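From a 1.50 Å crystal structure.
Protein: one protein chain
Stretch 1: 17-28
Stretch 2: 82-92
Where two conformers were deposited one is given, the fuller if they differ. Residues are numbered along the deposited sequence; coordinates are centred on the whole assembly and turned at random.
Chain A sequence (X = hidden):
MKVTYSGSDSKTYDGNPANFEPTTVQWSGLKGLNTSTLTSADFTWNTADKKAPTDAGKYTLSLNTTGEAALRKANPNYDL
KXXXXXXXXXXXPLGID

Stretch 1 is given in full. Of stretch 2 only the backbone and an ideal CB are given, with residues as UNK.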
# COMPACT_ATOMS: atom_id res chain seq x y z
N PRO A 17 16.11 -4.02 0.79
CA PRO A 17 14.92 -3.26 0.40
C PRO A 17 13.74 -3.56 1.32
O PRO A 17 13.62 -4.67 1.85
CB PRO A 17 14.63 -3.77 -1.03
CG PRO A 17 15.92 -4.39 -1.50
CD PRO A 17 16.55 -4.95 -0.27
N ALA A 18 12.89 -2.56 1.52
CA ALA A 18 11.69 -2.75 2.34
C ALA A 18 10.71 -3.73 1.71
O ALA A 18 10.54 -3.75 0.49
CB ALA A 18 11.00 -1.41 2.56
N ASN A 19 10.04 -4.49 2.55
CA ASN A 19 9.00 -5.42 2.11
C ASN A 19 7.63 -4.89 2.49
O ASN A 19 7.21 -5.01 3.65
CB ASN A 19 9.20 -6.79 2.76
CG ASN A 19 10.46 -7.50 2.29
OD1 ASN A 19 10.79 -7.48 1.11
ND2 ASN A 19 11.15 -8.15 3.22
N PHE A 20 6.94 -4.31 1.52
CA PHE A 20 5.58 -3.82 1.73
C PHE A 20 4.64 -4.99 1.95
O PHE A 20 4.67 -5.97 1.20
CB PHE A 20 5.14 -3.01 0.52
CG PHE A 20 3.66 -2.76 0.46
CD1 PHE A 20 3.07 -1.83 1.31
CD2 PHE A 20 2.86 -3.43 -0.46
CE1 PHE A 20 1.70 -1.59 1.27
CE2 PHE A 20 1.47 -3.18 -0.52
CZ PHE A 20 0.90 -2.26 0.35
N GLU A 21 3.80 -4.88 2.98
CA GLU A 21 2.84 -5.93 3.31
C GLU A 21 1.41 -5.43 3.11
O GLU A 21 0.93 -4.60 3.86
CB GLU A 21 3.02 -6.36 4.77
CG GLU A 21 4.39 -6.94 5.11
CD GLU A 21 4.61 -8.33 4.54
OE1 GLU A 21 3.64 -8.95 4.05
OE2 GLU A 21 5.77 -8.80 4.57
N PRO A 22 0.72 -5.93 2.07
CA PRO A 22 -0.62 -5.41 1.76
C PRO A 22 -1.65 -5.65 2.87
O PRO A 22 -2.64 -4.92 2.93
CB PRO A 22 -1.00 -6.17 0.48
CG PRO A 22 -0.13 -7.38 0.48
CD PRO A 22 1.16 -6.95 1.11
N THR A 23 -1.42 -6.61 3.74
CA THR A 23 -2.36 -6.83 4.85
C THR A 23 -2.32 -5.74 5.92
O THR A 23 -3.18 -5.70 6.80
CB THR A 23 -2.20 -8.23 5.51
OG1 THR A 23 -0.88 -8.36 6.05
CG2 THR A 23 -2.45 -9.34 4.49
N THR A 24 -1.33 -4.85 5.86
CA THR A 24 -1.29 -3.72 6.78
C THR A 24 -2.11 -2.54 6.26
O THR A 24 -2.32 -1.56 6.98
CB THR A 24 0.15 -3.22 7.02
OG1 THR A 24 0.72 -2.77 5.78
CG2 THR A 24 1.02 -4.31 7.66
N VAL A 25 -2.57 -2.63 5.01
CA VAL A 25 -3.42 -1.58 4.45
C VAL A 25 -4.83 -1.74 5.03
O VAL A 25 -5.37 -2.84 5.05
CB VAL A 25 -3.47 -1.64 2.91
CG1 VAL A 25 -4.38 -0.56 2.35
CG2 VAL A 25 -2.08 -1.49 2.32
N GLN A 26 -5.39 -0.64 5.53
CA GLN A 26 -6.69 -0.67 6.18
C GLN A 26 -7.71 -0.02 5.27
O GLN A 26 -7.52 1.10 4.78
CB GLN A 26 -6.62 0.08 7.51
CG GLN A 26 -5.55 -0.43 8.46
CD GLN A 26 -5.74 -1.89 8.80
OE1 GLN A 26 -6.84 -2.33 9.10
NE2 GLN A 26 -4.66 -2.67 8.72
N TRP A 27 -8.81 -0.72 5.06
CA TRP A 27 -9.82 -0.29 4.11
C TRP A 27 -11.10 0.12 4.81
O TRP A 27 -11.47 -0.46 5.84
CB TRP A 27 -10.11 -1.44 3.14
CG TRP A 27 -8.97 -1.72 2.22
CD1 TRP A 27 -7.91 -2.56 2.44
CD2 TRP A 27 -8.74 -1.12 0.93
NE1 TRP A 27 -7.06 -2.55 1.35
CE2 TRP A 27 -7.55 -1.66 0.42
CE3 TRP A 27 -9.45 -0.19 0.16
CZ2 TRP A 27 -7.04 -1.30 -0.83
CZ3 TRP A 27 -8.95 0.16 -1.09
CH2 TRP A 27 -7.76 -0.39 -1.56
N SER A 28 -11.78 1.11 4.26
CA SER A 28 -12.99 1.63 4.87
C SER A 28 -13.94 2.18 3.81
O SER A 28 -13.53 2.44 2.68
CB SER A 28 -12.61 2.73 5.87
OG SER A 28 -13.74 3.25 6.54
N UNK A 82 -14.71 5.57 -7.35
CA UNK A 82 -13.52 6.22 -6.81
C UNK A 82 -12.84 5.29 -5.82
O UNK A 82 -13.51 4.54 -5.11
CB UNK A 82 -13.88 7.55 -6.14
N UNK A 83 -11.51 5.34 -5.78
CA UNK A 83 -10.74 4.68 -4.74
C UNK A 83 -9.65 5.68 -4.35
O UNK A 83 -8.86 6.09 -5.18
CB UNK A 83 -10.16 3.34 -5.21
N UNK A 84 -9.65 6.10 -3.08
CA UNK A 84 -8.76 7.16 -2.62
C UNK A 84 -7.99 6.65 -1.42
O UNK A 84 -8.53 5.91 -0.60
CB UNK A 84 -9.54 8.43 -2.27
N UNK A 85 -6.73 7.05 -1.25
CA UNK A 85 -6.04 6.62 -0.06
C UNK A 85 -4.66 7.20 0.11
O UNK A 85 -4.18 7.98 -0.72
CB UNK A 85 -5.94 5.09 -0.05
N UNK A 86 -4.03 6.82 1.22
CA UNK A 86 -2.69 7.24 1.57
C UNK A 86 -2.05 6.12 2.38
O UNK A 86 -2.72 5.49 3.18
CB UNK A 86 -2.70 8.56 2.35
N UNK A 87 -0.77 5.87 2.16
CA UNK A 87 -0.08 4.82 2.91
C UNK A 87 1.37 5.24 3.10
O UNK A 87 2.04 5.60 2.15
CB UNK A 87 -0.17 3.47 2.19
N UNK A 88 1.84 5.18 4.34
CA UNK A 88 3.20 5.64 4.64
C UNK A 88 4.09 4.54 5.20
O UNK A 88 3.74 3.86 6.17
CB UNK A 88 3.15 6.80 5.63
N UNK A 89 5.27 4.38 4.60
CA UNK A 89 6.24 3.37 5.04
C UNK A 89 7.52 4.10 5.41
O UNK A 89 8.08 4.83 4.58
CB UNK A 89 6.50 2.32 3.96
N UNK A 90 7.99 3.90 6.64
CA UNK A 90 9.22 4.54 7.09
C UNK A 90 10.35 3.54 7.30
O UNK A 90 10.17 2.50 7.92
CB UNK A 90 8.96 5.31 8.39
N UNK A 91 11.53 3.86 6.77
CA UNK A 91 12.72 3.11 7.13
C UNK A 91 13.48 3.99 8.12
O UNK A 91 13.90 5.09 7.80
CB UNK A 91 13.57 2.75 5.91
N UNK A 92 13.62 3.51 9.35
CA UNK A 92 14.31 4.26 10.38
C UNK A 92 15.81 3.99 10.35
O UNK A 92 16.22 2.88 10.02
CB UNK A 92 13.74 3.92 11.76

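Position 82 lies out of reach of stretch 1, with extended backbone angles and nothing to answer; almost any strand-compatible residue would serve, and the deposited one is Thr82.

At position 83 CA-to-CB points sideways, and the ideal CB sits 5.3 Å from CZ3 of Trp27. That gap is too wide for a methyl to fill, while a branched or longer apolar chain could close on the indole. The residue is Ile83, chi1 m, whose CG2 comes to 3.9 Å from Trp27 CZ3, meeting the ring at its edge.

Position 84 points away, leaving its choice free of stretch 1; it holds Ser84. Position 85 faces stretch 1, but no atom there lies within 5.5 Å of the ideal CB. With phi/psi of -175/179, the backbone is almost fully stretched, a conformation that suits glycine well, and Gly85 is found. Position 86, out of reach, carries Ser86.

Position 87 is the richest. CA-to-CB points toward stretch 1, the ideal CB lies 5.3 Å from Val25 CG2 and 5.5 Å from Phe20 CE1, and farther on waits the hydroxyl of Thr24, which already donates to the backbone through OG1 to Glu21 O at 2.7 Å. A leucine, methionine or phenylalanine could use the apolar walls; a long side chain with a polar tip could use the hydroxyl as well. Tyr87, chi1 t, does both. Phe20 directs its edge at the tyrosine face, centroids 5.2 Å apart and planes at 88°, while Val25 CG2 packs 3.8 Å from Tyr87 CE2. At the tip, Tyr87 OH and Thr24 OG1 form a 2.6 Å hydrogen bond. A water 2.8 Å from Tyr87 OH also accepts from Glu21 N at 2.9 Å, so the phenol links to the backbone too.

Position 88 turns out of reach and is Thr88. Position 89 again points toward stretch 1, but its ideal CB has no neighbour there within 5.5 Å. A short chain would fall short; a long apolar or aromatic one could reach the methyl of Ala18, and a polar end could approach Asn19 O. Tyr89, chi1 t, brings CE1 to 3.6 Å from Ala18 CB, and one water bridges its OH, at 2.8 Å, to Asn19 O, at 2.9 Å.

Position 90 is out of reach: Thr90. Position 91 points toward Ala18 across open distance, so an extended aliphatic chain suits it. Ile91, m and t, brings CD1 to 4.1 Å from Ala18 CB, a light contact beside that of Tyr89. Position 92, out of reach, is Asn92.

Stretch 2 (82-92) TISGSYTYTIN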
# COMPACT_ATOMS: atom_id res chain seq x y z
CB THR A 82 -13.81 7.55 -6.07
OG1 THR A 82 -14.61 7.32 -4.90
CG2 THR A 82 -14.53 8.50 -6.98
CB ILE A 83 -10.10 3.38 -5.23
CG1 ILE A 83 -11.17 2.43 -5.81
CG2 ILE A 83 -9.34 2.71 -4.08
CD1 ILE A 83 -10.60 1.31 -6.66
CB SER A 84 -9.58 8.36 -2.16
OG SER A 84 -10.66 8.60 -3.05
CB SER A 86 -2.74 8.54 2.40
OG SER A 86 -1.44 8.97 2.80
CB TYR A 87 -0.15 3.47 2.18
CG TYR A 87 0.48 2.36 2.98
CD1 TYR A 87 1.85 2.15 2.97
CD2 TYR A 87 -0.31 1.53 3.77
CE1 TYR A 87 2.42 1.15 3.73
CE2 TYR A 87 0.25 0.52 4.53
CZ TYR A 87 1.62 0.34 4.50
OH TYR A 87 2.19 -0.66 5.25
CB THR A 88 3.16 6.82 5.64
OG1 THR A 88 2.39 7.89 5.08
CG2 THR A 88 4.58 7.33 5.92
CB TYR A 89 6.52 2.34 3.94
CG TYR A 89 7.26 1.12 4.46
CD1 TYR A 89 8.62 1.20 4.82
CD2 TYR A 89 6.62 -0.10 4.63
CE1 TYR A 89 9.29 0.12 5.32
CE2 TYR A 89 7.30 -1.20 5.13
CZ TYR A 89 8.64 -1.08 5.47
OH TYR A 89 9.33 -2.16 5.98
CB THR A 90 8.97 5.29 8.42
OG1 THR A 90 7.93 6.25 8.22
CG2 THR A 90 10.23 6.00 8.90
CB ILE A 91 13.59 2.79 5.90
CG1 ILE A 91 12.82 1.93 4.90
CG2 ILE A 91 14.87 2.08 6.33
CD1 ILE A 91 13.61 1.63 3.62
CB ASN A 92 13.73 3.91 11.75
CG ASN A 92 12.32 4.42 11.93
OD1 ASN A 92 12.07 5.62 11.80
ND2 ASN A 92 11.38 3.52 12.19
O HOH W 1 7.62 -4.31 6.43
O HOH W 2 4.14 -2.65 4.74
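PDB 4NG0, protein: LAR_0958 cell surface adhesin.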